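Local coordinates for protein HI0065 (Haemophilus influenzae, PDB 1HTW) that is required to form the threonylcarbamoyl group on adenosine 37 (t(6)A37) of tRNAs reading codons that begin with adenine, and binds ADP and magnesium, at residues A22-K27 with K150-A155; V36-D41 with T47-G52; T69-Y74 with M80-D85. All blocks are in the same frame, centred on the assembly; numbering follows the deposited sequence.

Contact 1. Residues A22-K27 with K150-A155; sequences AEILLK and KNIISA
Ile-24 and Leu-25 of helix 11-28 meet Ile-152 and Ala-155 of the C-terminal helix 147-155 through aliphatic side chains, mostly methyl groups. The tight part has two small centres. In the first, the Ala-155 CB methyl fits against the branched side chain of Ile-24: CG2 approaches Ala-155 CB to 3.6 Å, while the longer arm brings Ile-24 CD1 to 3.9 Å from that same CB. With Ile-24 CG1 set beside its own backbone N (chi1 -74°), CG2 swings opposite that N, where it also meets Ile-152 CG2 at 4.1 Å. The second centre is deeper: Leu-25 leaves its helix at a slant to the partner, but its CD2 methyl reaches across and lies 3.6 Å from Ile-152 CD1 and 3.8 Å from Ile-152 CG1. The Leu-25 and Ile-152 side chains cross obliquely.

Here two helices on one face of the mixed sheet of this P-loop NTPase fold lean together. Their axes stay 10.0 Å apart and run at 125° between N-to-C directions. Only four residues touch, and together the segments bury 190 Å². Ile-152 also rests on Phe-21 and Leu-28 of helix 11-28 and on Ile-127 of strand 127-134, while Leu-25 packs on Met-53 of helix 46-56.

The Ala-155 centre is the shallower of the two: the residue is partly exposed, with Phe-156 just beyond it against Ile-24, whereas Leu-25 and Ile-152 are buried. The outer sides of both helices, with Lys-27 and Lys-150, face solvent. On helix 147-155 the hydroxyl of Ser-154 turns back on its own helix, donating from OG to Asn-151 O at 2.8 Å and approaching that carbonyl from outside its plane.

Contact 2. Residues V36-D41 with T47-G52; sequences VYLNGD and TTLTRG. With NA (sodium ion), chain F; MG (magnesium ion), chain E; MG (magnesium ion), chain D; ADP (adenosine-5'-diphosphate), chain H.
Leu-38 of strand 34-39 reaches across to Leu-49 and Thr-50 of helix 46-56, and the van der Waals contact rests on its two methyls. CD2 packs on Leu-49 CD2 at 4.0 Å, whereas CD1 lies against the Thr-50 hydroxyl, a short contact of 3.1 Å to OG1. That hydroxyl is already engaged within its helix, bonded to Lys-46 O. Leu-49 can meet the strand because its CG stands opposite the backbone N (chi1 172°), while Val-129 of the neighbouring strand 127-134 flanks both leucines.

This is the strand-loop-helix of the P-loop (Walker A): strand 34-39 leads through the phosphate-binding loop into helix 46-56, whose first turn holds ADP.

Hydrogen bonds from the helix start hold the phosphates. Thr-47 N donates to the beta-phosphate oxygen O1B at 2.9 Å, nearly straight at 163°. On the alpha-phosphate, Thr-48 N and Thr-48 OG1 both donate to ADP O2A, each at 2.8 Å; the backbone bond is bent, 139° at its hydrogen. Consecutive amides thus serve successive phosphates, where the helix dipole would probably add to the attraction. Gly-43 N, Gly-45 N and Lys-46 NZ supply further bonds to ADP.

Three metal ions are bound here. Thr-47 OG1 lies 2.1 Å from the magnesium ion that ADP O1B binds at 2.0 Å; three waters and Glu-113 complete this shell. Two of the waters also donate to the nucleotide, one to O3B and the other to O1A. On the strand, the Leu-38 carbonyl O sits 2.8 Å from the sodium ion, and Asn-39 OD1 joins it, with Ile-112 O and Ser-115 OG as the remaining ligands. A second magnesium ion takes Gly-40 O as a ligand, with two waters among its other partners.

Contact 3. Residues T69-Y74 with M80-D85; sequences TLVEEY and MIYHFD
Val-71 to Tyr-74 pairs antiparallel with Ile-81 to Phe-84, Glu-72 with His-83 and Tyr-74 with Ile-81 being the hydrogen-bonded pairs, and Asp-85 N extends the ladder to Leu-70 O at 3.0 Å. On one face, Val-71 and Phe-84 lie side by side: Val-71 CG2 sits 3.6 Å from the Phe-84 ring centroid, only 14° off the normal, a CH-pi contact over the ring's centre. Alongside, Glu-73 stretches past the edge of the Tyr-82 ring, where its OE1 comes within 3.3 Å of Tyr-82 OH, a weak bond and not a settled one. Met-80 folds at chi2 (-51°) and chi3, bringing CE to 3.4 Å from Glu-73 OE1. On the other face, Tyr-74 and His-83 run alongside each other; one water lies in both ring planes, 2.7 Å from Tyr-74 OH and from His-83 ND1, and His-83 NE2 bonds to Glu-113, a magnesium ligand. This beta hairpin ends the sheet: strand 79-85 bonds to strand 109-113, strand 71-76 is outermost, helix 100-104 packs Tyr-103 against Val-71, Tyr-82 and Phe-84, and helix 46-56 covers the Tyr-74, Ile-81 and His-83 face.

How the contacts relate
Following the chain from the N terminus, helix 11-28 supplies one half of contact 1; its partner, helix 147-155, arrives only at the end of the chain, so contact 1 closes the longest loop and joins two helices. Contact 2 closes a short loop at the nucleotide, tying strand 34-39 to helix 46-56. The hairpin of contact 3, a second short closure in series, joins two strands at the sheet's edge. Both short loops lie within the long one, and both contacts reach the one sheet. Contact 2 is the middle piece: Val-36 touches Leu-25 of contact 1, and Thr-50 and Thr-47 touch His-83 of contact 3. Contacts 1 and 3 do not touch, lying on opposite sides of the chain's centre.

Contact 1. Residues A22-K27 with K150-A155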
loop_
_atom_site.group_PDB
_atom_site.type_symbol
_atom_site.label_atom_id
_atom_site.label_comp_id
_atom_site.label_asym_id
_atom_site.label_seq_id
_atom_site.Cartn_x
_atom_site.Cartn_y
_atom_site.Cartn_z
ATOM N N ALA A 22 -4.909 -2.840 -6.917
ATOM C CA ALA A 22 -5.777 -1.746 -6.436
ATOM C C ALA A 22 -7.237 -2.006 -6.883
ATOM O O ALA A 22 -8.129 -1.778 -6.044
ATOM C CB ALA A 22 -5.323 -0.421 -7.044
ATOM N N GLU A 23 -7.435 -2.552 -8.058
ATOM C CA GLU A 23 -8.775 -2.889 -8.546
ATOM C C GLU A 23 -9.410 -3.930 -7.632
ATOM O O GLU A 23 -10.596 -3.768 -7.255
ATOM C CB GLU A 23 -8.801 -3.274 -9.982
ATOM C CG GLU A 23 -8.490 -2.161 -10.989
ATOM C CD GLU A 23 -9.671 -1.226 -11.184
ATOM O OE1 GLU A 23 -10.604 -1.256 -10.352
ATOM O OE2 GLU A 23 -9.678 -0.457 -12.175
ATOM N N ILE A 24 -8.608 -4.904 -7.178
ATOM C CA ILE A 24 -9.150 -5.891 -6.239
ATOM C C ILE A 24 -9.554 -5.227 -4.955
ATOM O O ILE A 24 -10.668 -5.452 -4.436
ATOM C CB ILE A 24 -8.130 -7.028 -5.971
ATOM C CG1 ILE A 24 -8.059 -7.937 -7.189
ATOM C CG2 ILE A 24 -8.401 -7.738 -4.677
ATOM C CD1 ILE A 24 -6.916 -8.940 -7.051
ATOM N N LEU A 25 -8.735 -4.336 -4.392
ATOM C CA LEU A 25 -9.085 -3.632 -3.154
ATOM C C LEU A 25 -10.343 -2.781 -3.329
ATOM O O LEU A 25 -11.148 -2.764 -2.363
ATOM C CB LEU A 25 -7.929 -2.749 -2.683
ATOM C CG LEU A 25 -6.588 -3.407 -2.463
ATOM C CD1 LEU A 25 -5.648 -2.376 -1.785
ATOM C CD2 LEU A 25 -6.740 -4.606 -1.526
ATOM N N LEU A 26 -10.526 -2.144 -4.485
ATOM C CA LEU A 26 -11.753 -1.322 -4.622
ATOM C C LEU A 26 -12.989 -2.246 -4.712
ATOM O O LEU A 26 -13.989 -1.817 -4.103
ATOM C CB LEU A 26 -11.734 -0.568 -5.966
ATOM C CG LEU A 26 -10.733 0.592 -6.022
ATOM C CD1 LEU A 26 -10.834 1.236 -7.417
ATOM C CD2 LEU A 26 -11.039 1.608 -4.938
ATOM N N LYS A 27 -12.864 -3.323 -5.432
ATOM C CA LYS A 27 -14.043 -4.211 -5.712
ATOM C C LYS A 27 -14.492 -4.889 -4.421
ATOM O O LYS A 27 -15.690 -5.205 -4.280
ATOM C CB LYS A 27 -13.647 -5.290 -6.695
ATOM C CG LYS A 27 -13.589 -4.860 -8.163
ATOM C CD LYS A 27 -14.932 -4.320 -8.644
ATOM C CE LYS A 27 -14.867 -3.978 -10.126
ATOM N NZ LYS A 27 -16.068 -3.198 -10.564
ATOM N N LYS A 150 -6.614 -12.588 3.545
ATOM C CA LYS A 150 -6.873 -13.841 2.842
ATOM C C LYS A 150 -7.764 -13.714 1.653
ATOM O O LYS A 150 -7.560 -14.247 0.562
ATOM C CB LYS A 150 -7.376 -14.904 3.837
ATOM C CG LYS A 150 -8.111 -16.031 3.102
ATOM C CD LYS A 150 -7.954 -17.354 3.840
ATOM C CE LYS A 150 -8.623 -18.485 3.067
ATOM N NZ LYS A 150 -7.907 -18.755 1.782
ATOM N N ASN A 151 -8.861 -12.903 1.795
ATOM C CA ASN A 151 -9.787 -12.630 0.723
ATOM C C ASN A 151 -9.147 -11.854 -0.435
ATOM O O ASN A 151 -9.443 -12.105 -1.603
ATOM C CB ASN A 151 -11.000 -11.861 1.290
ATOM C CG ASN A 151 -11.902 -12.841 2.081
ATOM O OD1 ASN A 151 -11.930 -14.028 1.777
ATOM N ND2 ASN A 151 -12.653 -12.311 3.016
ATOM N N ILE A 152 -8.231 -10.952 -0.085
ATOM C CA ILE A 152 -7.505 -10.215 -1.120
ATOM C C ILE A 152 -6.637 -11.152 -1.960
ATOM O O ILE A 152 -6.656 -11.086 -3.174
ATOM C CB ILE A 152 -6.625 -9.110 -0.521
ATOM C CG1 ILE A 152 -7.482 -7.975 0.061
ATOM C CG2 ILE A 152 -5.711 -8.539 -1.622
ATOM C CD1 ILE A 152 -6.773 -7.122 1.060
ATOM N N ILE A 153 -5.909 -12.038 -1.260
ATOM C CA ILE A 153 -5.041 -12.962 -1.978
ATOM C C ILE A 153 -5.835 -13.948 -2.830
ATOM O O ILE A 153 -5.457 -14.221 -3.975
ATOM C CB ILE A 153 -4.113 -13.690 -0.965
ATOM C CG1 ILE A 153 -2.977 -12.698 -0.641
ATOM C CG2 ILE A 153 -3.545 -14.954 -1.626
ATOM C CD1 ILE A 153 -2.024 -13.144 0.439
ATOM N N SER A 154 -6.984 -14.382 -2.338
ATOM C CA SER A 154 -7.812 -15.325 -3.082
ATOM C C SER A 154 -8.336 -14.670 -4.353
ATOM O O SER A 154 -8.576 -15.352 -5.345
ATOM C CB SER A 154 -8.973 -15.859 -2.235
ATOM O OG SER A 154 -9.887 -14.804 -1.985
ATOM N N ALA A 155 -8.479 -13.344 -4.304
ATOM C CA ALA A 155 -8.994 -12.641 -5.489
ATOM C C ALA A 155 -8.044 -12.662 -6.651
ATOM O O ALA A 155 -8.444 -12.470 -7.821
ATOM C CB ALA A 155 -9.395 -11.222 -5.092
#

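Contact 2. Residues V36-D41 with T47-G52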
loop_
_atom_site.group_PDB
_atom_site.type_symbol
_atom_site.label_atom_id
_atom_site.label_comp_id
_atom_site.label_asym_id
_atom_site.label_seq_id
_atom_site.Cartn_x
_atom_site.Cartn_y
_atom_site.Cartn_z
ATOM N N VAL A 36 -2.285 -1.672 4.043
ATOM C CA VAL A 36 -1.315 -2.384 3.187
ATOM C C VAL A 36 0.076 -1.878 3.611
ATOM O O VAL A 36 0.365 -0.704 3.390
ATOM C CB VAL A 36 -1.546 -2.046 1.732
ATOM C CG1 VAL A 36 -0.641 -2.941 0.827
ATOM C CG2 VAL A 36 -3.007 -2.439 1.290
ATOM N N TYR A 37 0.923 -2.802 4.075
ATOM C CA TYR A 37 2.294 -2.400 4.421
ATOM C C TYR A 37 3.198 -2.779 3.253
ATOM O O TYR A 37 3.216 -3.936 2.861
ATOM C CB TYR A 37 2.761 -3.204 5.631
ATOM C CG TYR A 37 2.167 -2.828 6.974
ATOM C CD1 TYR A 37 1.076 -1.974 7.117
ATOM C CD2 TYR A 37 2.717 -3.402 8.105
ATOM C CE1 TYR A 37 0.562 -1.701 8.393
ATOM C CE2 TYR A 37 2.224 -3.130 9.368
ATOM C CZ TYR A 37 1.152 -2.284 9.489
ATOM O OH TYR A 37 0.681 -2.030 10.777
ATOM N N LEU A 38 3.895 -1.771 2.680
ATOM C CA LEU A 38 4.764 -1.966 1.545
ATOM C C LEU A 38 6.225 -2.007 2.054
ATOM O O LEU A 38 6.694 -1.074 2.679
ATOM C CB LEU A 38 4.656 -0.798 0.540
ATOM C CG LEU A 38 3.259 -0.540 -0.036
ATOM C CD1 LEU A 38 3.251 0.737 -0.858
ATOM C CD2 LEU A 38 2.796 -1.754 -0.801
ATOM N N ASN A 39 6.829 -3.187 1.887
ATOM C CA ASN A 39 8.152 -3.459 2.452
ATOM C C ASN A 39 9.165 -3.779 1.340
ATOM O O ASN A 39 8.883 -4.189 0.249
ATOM C CB ASN A 39 8.033 -4.700 3.346
ATOM C CG ASN A 39 7.139 -4.481 4.563
ATOM O OD1 ASN A 39 7.115 -3.364 5.134
ATOM N ND2 ASN A 39 6.401 -5.526 4.902
ATOM N N GLY A 40 10.426 -3.404 1.677
ATOM C CA GLY A 40 11.473 -3.585 0.644
ATOM C C GLY A 40 12.510 -2.469 0.840
ATOM O O GLY A 40 12.332 -1.525 1.591
ATOM N N ASP A 41 13.760 -2.830 0.422
ATOM C CA ASP A 41 14.820 -1.837 0.608
ATOM C C ASP A 41 14.588 -0.571 -0.183
ATOM O O ASP A 41 13.816 -0.493 -1.124
ATOM C CB ASP A 41 16.122 -2.478 -0.009
ATOM C CG ASP A 41 16.646 -3.573 0.872
ATOM O OD1 ASP A 41 16.240 -3.774 2.016
ATOM O OD2 ASP A 41 17.582 -4.284 0.352
ATOM N N THR A 47 7.262 2.887 -3.821
ATOM C CA THR A 47 6.594 4.053 -4.445
ATOM C C THR A 47 6.191 3.861 -5.829
ATOM O O THR A 47 5.093 4.334 -6.300
ATOM C CB THR A 47 7.485 5.291 -4.157
ATOM O OG1 THR A 47 7.595 5.492 -2.791
ATOM C CG2 THR A 47 6.840 6.508 -4.853
ATOM N N THR A 48 6.905 3.098 -6.712
ATOM C CA THR A 48 6.471 2.814 -8.058
ATOM C C THR A 48 5.205 1.892 -8.094
ATOM O O THR A 48 4.347 2.138 -8.908
ATOM C CB THR A 48 7.554 2.065 -8.860
ATOM O OG1 THR A 48 8.631 3.096 -8.945
ATOM C CG2 THR A 48 7.123 1.703 -10.230
ATOM N N LEU A 49 5.204 0.977 -7.135
ATOM C CA LEU A 49 3.972 0.116 -7.060
ATOM C C LEU A 49 2.770 1.005 -6.590
ATOM O O LEU A 49 1.762 0.824 -7.277
ATOM C CB LEU A 49 4.197 -0.936 -5.944
ATOM C CG LEU A 49 2.944 -1.772 -5.616
ATOM C CD1 LEU A 49 2.323 -2.378 -6.854
ATOM C CD2 LEU A 49 3.283 -2.868 -4.589
ATOM N N THR A 50 3.025 1.824 -5.652
ATOM C CA THR A 50 1.942 2.777 -5.208
ATOM C C THR A 50 1.477 3.606 -6.393
ATOM O O THR A 50 0.273 3.832 -6.589
ATOM C CB THR A 50 2.524 3.699 -4.161
ATOM O OG1 THR A 50 2.835 2.922 -2.981
ATOM C CG2 THR A 50 1.448 4.740 -3.706
ATOM N N ARG A 51 2.408 4.099 -7.188
ATOM C CA ARG A 51 2.015 4.849 -8.402
ATOM C C ARG A 51 1.186 4.058 -9.353
ATOM O O ARG A 51 0.133 4.500 -9.887
ATOM C CB ARG A 51 3.259 5.495 -9.027
ATOM C CG ARG A 51 3.059 6.132 -10.387
ATOM C CD ARG A 51 4.429 6.734 -10.874
ATOM N NE ARG A 51 5.127 5.952 -11.848
ATOM C CZ ARG A 51 4.944 5.619 -13.077
ATOM N NH1 ARG A 51 3.850 5.918 -13.797
ATOM N NH2 ARG A 51 5.847 4.821 -13.690
ATOM N N GLY A 52 1.535 2.803 -9.638
ATOM C CA GLY A 52 0.755 1.949 -10.530
ATOM C C GLY A 52 -0.693 1.752 -9.857
ATOM O O GLY A 52 -1.600 1.648 -10.662
HETATM NA NA NA F . 5.798 -0.700 5.333
HETATM MG MG MG E . 12.816 -1.391 3.916
HETATM MG MG MG D . 9.292 5.034 -1.654
HETATM P PB ADP H . 11.128 2.640 -3.050
HETATM O O1B ADP H . 9.872 3.463 -2.743
HETATM O O2B ADP H . 11.030 1.251 -2.581
HETATM O O3B ADP H . 12.357 3.412 -2.400
HETATM P PA ADP H . 10.947 3.661 -5.757
HETATM O O1A ADP H . 11.019 5.111 -5.399
HETATM O O2A ADP H . 9.674 3.212 -6.359
HETATM O O3A ADP H . 11.403 2.736 -4.557
HETATM O "O5'" ADP H . 12.116 3.407 -6.825
HETATM C "C5'" ADP H . 12.165 2.326 -7.720
HETATM C "C4'" ADP H . 13.200 2.686 -8.821
HETATM O "O4'" ADP H . 13.530 1.503 -9.546
HETATM C "C3'" ADP H . 12.684 3.706 -9.812
HETATM O "O3'" ADP H . 13.739 4.657 -10.160
HETATM C "C2'" ADP H . 12.218 2.806 -10.939
HETATM O "O2'" ADP H . 12.104 3.446 -12.196
HETATM C "C1'" ADP H . 13.224 1.635 -10.885
HETATM N N9 ADP H . 12.685 0.395 -11.385
HETATM C C8 ADP H . 13.262 -0.426 -12.312
HETATM N N7 ADP H . 12.672 -1.543 -12.563
HETATM C C5 ADP H . 11.615 -1.489 -11.767
HETATM C C6 ADP H . 10.669 -2.469 -11.588
HETATM N N6 ADP H . 10.659 -3.651 -12.186
HETATM N N1 ADP H . 9.755 -2.203 -10.611
HETATM C C2 ADP H . 9.804 -1.048 -9.927
HETATM N N3 ADP H . 10.714 -0.053 -9.995
HETATM C C4 ADP H . 11.576 -0.359 -10.995
HETATM O O HOH W 1 11.029 4.685 -0.475
HETATM O O HOH W 2 10.439 6.370 -2.958
HETATM O O HOH W 3 8.916 6.916 -0.434
HETATM O O HOH W 4 14.881 -0.128 3.938
HETATM O O HOH W 5 11.376 0.591 3.904
#

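Contact 3. Residues T69-Y74 with M80-D85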
loop_
_atom_site.group_PDB
_atom_site.type_symbol
_atom_site.label_atom_id
_atom_site.label_comp_id
_atom_site.label_asym_id
_atom_site.label_seq_id
_atom_site.Cartn_x
_atom_site.Cartn_y
_atom_site.Cartn_z
ATOM N N THR A 69 6.016 15.357 4.814
ATOM C CA THR A 69 4.604 15.453 5.272
ATOM C C THR A 69 4.099 14.121 5.794
ATOM O O THR A 69 3.076 14.126 6.467
ATOM C CB THR A 69 3.714 15.977 4.156
ATOM O OG1 THR A 69 3.858 15.144 3.008
ATOM C CG2 THR A 69 4.131 17.409 3.767
ATOM N N LEU A 70 4.754 13.005 5.405
ATOM C CA LEU A 70 4.458 11.719 5.967
ATOM C C LEU A 70 3.205 11.066 5.356
ATOM O O LEU A 70 3.190 9.835 5.286
ATOM C CB LEU A 70 4.328 11.638 7.466
ATOM C CG LEU A 70 5.571 11.303 8.287
ATOM C CD1 LEU A 70 6.842 11.595 7.533
ATOM C CD2 LEU A 70 5.492 11.799 9.685
ATOM N N VAL A 71 2.206 11.864 5.065
ATOM C CA VAL A 71 0.986 11.302 4.465
ATOM C C VAL A 71 0.481 12.152 3.339
ATOM O O VAL A 71 0.513 13.426 3.456
ATOM C CB VAL A 71 -0.116 11.036 5.501
ATOM C CG1 VAL A 71 -0.626 12.318 6.156
ATOM C CG2 VAL A 71 -1.287 10.334 4.783
ATOM N N GLU A 72 0.083 11.580 2.233
ATOM C CA GLU A 72 -0.512 12.280 1.119
ATOM C C GLU A 72 -1.950 11.706 0.932
ATOM O O GLU A 72 -2.091 10.493 0.875
ATOM C CB GLU A 72 0.265 12.116 -0.170
ATOM C CG GLU A 72 -0.282 12.829 -1.388
ATOM C CD GLU A 72 -0.056 14.328 -1.425
ATOM O OE1 GLU A 72 0.947 14.856 -0.910
ATOM O OE2 GLU A 72 -0.888 15.037 -2.051
ATOM N N GLU A 73 -2.921 12.611 0.831
ATOM C CA GLU A 73 -4.329 12.101 0.678
ATOM C C GLU A 73 -4.745 12.166 -0.752
ATOM O O GLU A 73 -4.588 13.192 -1.464
ATOM C CB GLU A 73 -5.201 13.066 1.558
ATOM C CG GLU A 73 -6.579 13.341 0.984
ATOM C CD GLU A 73 -7.472 14.163 1.914
ATOM O OE1 GLU A 73 -8.153 13.521 2.758
ATOM O OE2 GLU A 73 -7.507 15.398 1.828
ATOM N N TYR A 74 -5.332 11.083 -1.310
ATOM C CA TYR A 74 -5.861 11.040 -2.606
ATOM C C TYR A 74 -7.415 10.803 -2.623
ATOM O O TYR A 74 -7.841 10.032 -1.799
ATOM C CB TYR A 74 -5.239 9.952 -3.495
ATOM C CG TYR A 74 -3.742 10.189 -3.749
ATOM C CD1 TYR A 74 -2.824 9.848 -2.794
ATOM C CD2 TYR A 74 -3.361 10.757 -4.949
ATOM C CE1 TYR A 74 -1.440 10.074 -3.041
ATOM C CE2 TYR A 74 -2.000 10.979 -5.208
ATOM C CZ TYR A 74 -1.091 10.633 -4.233
ATOM O OH TYR A 74 0.257 10.874 -4.512
ATOM N N MET A 80 -11.212 7.380 -0.890
ATOM C CA MET A 80 -10.101 8.082 -0.220
ATOM C C MET A 80 -8.941 7.085 -0.020
ATOM O O MET A 80 -9.102 6.042 0.593
ATOM C CB MET A 80 -10.553 8.632 1.121
ATOM C CG MET A 80 -11.774 9.572 1.043
ATOM S SD MET A 80 -11.548 10.975 -0.285
ATOM C CE MET A 80 -10.044 11.802 0.462
ATOM N N ILE A 81 -7.755 7.452 -0.504
ATOM C CA ILE A 81 -6.595 6.559 -0.435
ATOM C C ILE A 81 -5.443 7.363 0.167
ATOM O O ILE A 81 -5.240 8.481 -0.302
ATOM C CB ILE A 81 -6.245 5.979 -1.793
ATOM C CG1 ILE A 81 -7.477 5.144 -2.282
ATOM C CG2 ILE A 81 -5.040 5.011 -1.661
ATOM C CD1 ILE A 81 -7.505 4.849 -3.721
ATOM N N TYR A 82 -4.810 6.797 1.149
ATOM C CA TYR A 82 -3.756 7.510 1.874
ATOM C C TYR A 82 -2.396 6.804 1.680
ATOM O O TYR A 82 -2.338 5.612 1.816
ATOM C CB TYR A 82 -4.061 7.582 3.364
ATOM C CG TYR A 82 -5.320 8.412 3.572
ATOM C CD1 TYR A 82 -5.302 9.773 3.589
ATOM C CD2 TYR A 82 -6.541 7.723 3.652
ATOM C CE1 TYR A 82 -6.486 10.501 3.747
ATOM C CE2 TYR A 82 -7.728 8.463 3.733
ATOM C CZ TYR A 82 -7.679 9.820 3.786
ATOM O OH TYR A 82 -8.875 10.525 3.981
ATOM N N HIS A 83 -1.456 7.593 1.166
ATOM C CA HIS A 83 -0.092 7.015 0.940
ATOM C C HIS A 83 0.765 7.579 2.058
ATOM O O HIS A 83 0.875 8.792 2.298
ATOM C CB HIS A 83 0.405 7.511 -0.434
ATOM C CG HIS A 83 1.812 7.027 -0.738
ATOM N ND1 HIS A 83 2.605 7.695 -1.630
ATOM C CD2 HIS A 83 2.484 5.953 -0.287
ATOM C CE1 HIS A 83 3.782 7.060 -1.717
ATOM N NE2 HIS A 83 3.731 5.972 -0.948
ATOM N N PHE A 84 1.371 6.656 2.818
ATOM C CA PHE A 84 2.253 7.066 3.928
ATOM C C PHE A 84 3.695 6.659 3.652
ATOM O O PHE A 84 3.908 5.588 3.102
ATOM C CB PHE A 84 1.828 6.326 5.206
ATOM C CG PHE A 84 0.510 6.786 5.784
ATOM C CD1 PHE A 84 -0.665 6.221 5.285
ATOM C CD2 PHE A 84 0.476 7.588 6.912
ATOM C CE1 PHE A 84 -1.890 6.581 5.838
ATOM C CE2 PHE A 84 -0.758 7.969 7.437
ATOM C CZ PHE A 84 -1.906 7.469 6.892
ATOM N N ASP A 85 4.626 7.584 3.926
ATOM C CA ASP A 85 6.054 7.199 3.981
ATOM C C ASP A 85 6.524 7.674 5.364
ATOM O O ASP A 85 6.592 8.897 5.572
ATOM C CB ASP A 85 6.928 7.859 2.925
ATOM C CG ASP A 85 8.377 7.268 3.103
ATOM O OD1 ASP A 85 8.643 6.806 4.218
ATOM O OD2 ASP A 85 9.100 7.224 2.120
HETATM O O HOH W 6 1.948 10.164 -2.589
#